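Local coordinates for outer envelope protein 64, mitochondrial (Arabidopsis thaliana, PDB 6HPG) that probably serves as a chaperone receptor at the mitochondrial outer membrane, mediating Hsp90-dependent protein targeting through its tetratricopeptide-repeat domain, at residues E31-N36 against T41-R46. Sequence-based numbering, arbitrary orientation.
Sequences EAIKLN and TYYCNR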
loop_
_atom_site.group_PDB
_atom_site.type_symbol
_atom_site.label_atom_id
_atom_site.label_comp_id
_atom_site.label_asym_id
_atom_site.label_seq_id
_atom_site.Cartn_x
_atom_site.Cartn_y
_atom_site.Cartn_z
ATOM N N GLU A 31 -13.716 7.238 -2.540
ATOM C CA GLU A 31 -15.130 6.926 -2.660
ATOM C C GLU A 31 -15.447 5.453 -2.347
ATOM O O GLU A 31 -16.503 5.180 -1.728
ATOM C CB GLU A 31 -15.633 7.298 -4.044
ATOM C CG GLU A 31 -17.109 7.059 -4.290
ATOM C CD GLU A 31 -18.025 8.015 -3.531
ATOM O OE1 GLU A 31 -19.266 7.935 -3.713
ATOM O OE2 GLU A 31 -17.516 8.860 -2.805
ATOM N N ALA A 32 -14.589 4.544 -2.849
ATOM C CA ALA A 32 -14.624 3.133 -2.525
ATOM C C ALA A 32 -14.682 2.946 -1.037
ATOM O O ALA A 32 -15.530 2.214 -0.514
ATOM C CB ALA A 32 -13.395 2.427 -3.092
ATOM N N ILE A 33 -13.801 3.658 -0.341
ATOM C CA ILE A 33 -13.662 3.553 1.129
ATOM C C ILE A 33 -14.842 4.206 1.848
ATOM O O ILE A 33 -15.299 3.689 2.882
ATOM C CB ILE A 33 -12.314 4.165 1.573
ATOM C CG1 ILE A 33 -11.172 3.247 1.145
ATOM C CG2 ILE A 33 -12.235 4.554 3.053
ATOM C CD1 ILE A 33 -9.850 3.968 1.269
ATOM N N LYS A 34 -15.339 5.327 1.312
ATOM C CA LYS A 34 -16.533 5.964 1.896
ATOM C C LYS A 34 -17.765 5.048 1.806
ATOM O O LYS A 34 -18.600 5.000 2.712
ATOM C CB LYS A 34 -16.781 7.338 1.266
ATOM C CG LYS A 34 -18.013 8.046 1.819
ATOM C CD LYS A 34 -18.251 9.311 1.053
ATOM C CE LYS A 34 -19.121 10.312 1.798
ATOM N NZ LYS A 34 -18.308 11.516 2.173
ATOM N N LEU A 35 -17.870 4.299 0.727
ATOM C CA LEU A 35 -18.961 3.356 0.559
ATOM C C LEU A 35 -18.762 2.042 1.346
ATOM O O LEU A 35 -19.741 1.445 1.802
ATOM C CB LEU A 35 -19.133 3.053 -0.922
ATOM C CG LEU A 35 -19.610 4.210 -1.816
ATOM C CD1 LEU A 35 -19.339 3.843 -3.259
ATOM C CD2 LEU A 35 -21.094 4.501 -1.606
ATOM N N ASN A 36 -17.513 1.564 1.443
ATOM C CA ASN A 36 -17.174 0.359 2.216
ATOM C C ASN A 36 -15.819 0.587 2.905
ATOM O O ASN A 36 -14.773 0.503 2.264
ATOM C CB ASN A 36 -17.148 -0.879 1.299
ATOM C CG ASN A 36 -16.739 -2.172 2.021
ATOM O OD1 ASN A 36 -16.605 -2.234 3.252
ATOM N ND2 ASN A 36 -16.512 -3.216 1.230
ATOM N N THR A 41 -7.818 -3.902 1.168
ATOM C CA THR A 41 -7.313 -3.677 -0.205
ATOM C C THR A 41 -7.634 -2.242 -0.732
ATOM O O THR A 41 -6.838 -1.628 -1.443
ATOM C CB THR A 41 -7.873 -4.795 -1.107
ATOM O OG1 THR A 41 -7.473 -6.036 -0.550
ATOM C CG2 THR A 41 -7.357 -4.716 -2.530
ATOM N N TYR A 42 -8.763 -1.665 -0.319
ATOM C CA TYR A 42 -9.123 -0.322 -0.816
ATOM C C TYR A 42 -8.149 0.718 -0.294
ATOM O O TYR A 42 -7.635 1.538 -1.062
ATOM C CB TYR A 42 -10.528 0.094 -0.354
ATOM C CG TYR A 42 -11.717 -0.653 -0.896
ATOM C CD1 TYR A 42 -11.587 -1.815 -1.632
ATOM C CD2 TYR A 42 -13.005 -0.214 -0.573
ATOM C CE1 TYR A 42 -12.681 -2.469 -2.077
ATOM C CE2 TYR A 42 -14.120 -0.851 -1.047
ATOM C CZ TYR A 42 -13.968 -2.000 -1.766
ATOM O OH TYR A 42 -15.076 -2.679 -2.210
ATOM N N TYR A 43 -7.871 0.629 1.017
ATOM C CA TYR A 43 -6.821 1.409 1.669
ATOM C C TYR A 43 -5.376 1.151 1.125
ATOM O O TYR A 43 -4.603 2.089 0.921
ATOM C CB TYR A 43 -6.846 1.188 3.209
ATOM C CG TYR A 43 -7.952 1.957 3.979
ATOM C CD1 TYR A 43 -7.742 3.250 4.397
ATOM C CD2 TYR A 43 -9.148 1.351 4.315
ATOM C CE1 TYR A 43 -8.721 3.972 5.126
ATOM C CE2 TYR A 43 -10.152 2.052 5.047
ATOM C CZ TYR A 43 -9.917 3.364 5.437
ATOM O OH TYR A 43 -10.858 4.072 6.129
ATOM N N CYS A 44 -5.037 -0.114 0.932
ATOM C CA CYS A 44 -3.709 -0.477 0.430
ATOM C C CYS A 44 -3.473 0.047 -0.963
ATOM O O CYS A 44 -2.371 0.497 -1.288
ATOM C CB CYS A 44 -3.537 -1.975 0.397
ATOM S SG CYS A 44 -1.796 -2.402 0.641
ATOM N N ASN A 45 -4.497 -0.071 -1.815
ATOM C CA ASN A 45 -4.445 0.516 -3.128
ATOM C C ASN A 45 -4.299 2.050 -3.031
ATOM O O ASN A 45 -3.519 2.651 -3.761
ATOM C CB ASN A 45 -5.679 0.137 -3.960
ATOM C CG ASN A 45 -5.669 -1.305 -4.415
ATOM O OD1 ASN A 45 -4.685 -2.038 -4.233
ATOM N ND2 ASN A 45 -6.757 -1.725 -5.005
ATOM N N ARG A 46 -5.031 2.694 -2.150
ATOM C CA ARG A 46 -4.902 4.134 -2.090
ATOM C C ARG A 46 -3.515 4.546 -1.637
ATOM O O ARG A 46 -2.984 5.548 -2.124
ATOM C CB ARG A 46 -5.958 4.770 -1.194
ATOM C CG ARG A 46 -6.083 6.255 -1.489
ATOM C CD ARG A 46 -7.253 6.902 -0.794
ATOM N NE ARG A 46 -7.174 6.745 0.655
ATOM C CZ ARG A 46 -8.068 7.270 1.508
ATOM N NH1 ARG A 46 -9.080 8.049 1.088
ATOM N NH2 ARG A 46 -7.934 7.041 2.791
#
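I33 reaches across to Y42, Y43 and R46 with its two branches. With chi1 at -72°, CG1 lies beside the backbone N and CG2 anti to it; CD1 then sits over the Y43 ring, 3.8 Å from the ring centroid and close to the normal, a CH-pi contact, and CG2 meets the hydroxyl end, 3.5 Å from Y43 CZ. The same CD1 covers one face of the R46 guanidinium, 3.8 Å from R46 CZ, while I33 CG1 packs against Y42 CB at 3.6 Å. Deeper in the interface, A32 CB rests on Y42 CD2 (3.7 Å), and A32 O approaches the edge of that ring, 3.4 Å from Y42 CE2. N36 crosses Y42, CB 3.8 Å from Y42 CE2, its amide turned 77° from the ring.

S6 OG of helix 2-18 hydrogen-bonds Y42 OH. R46 NE forms a salt bridge to D62 OD2 of helix 56-69, probably limiting guanidinium rotation together with the NH1 bond to neighbouring T30 OG1. Helices 31-35 and 41-46 run nearly antiparallel (159°) across the TPR 1-TPR 2 boundary. No hydrogen bond links 31-36 to 41-46, whose contact rests on van der Waals and CH-pi packing; R46-T30 adds a polar link between the same two helices.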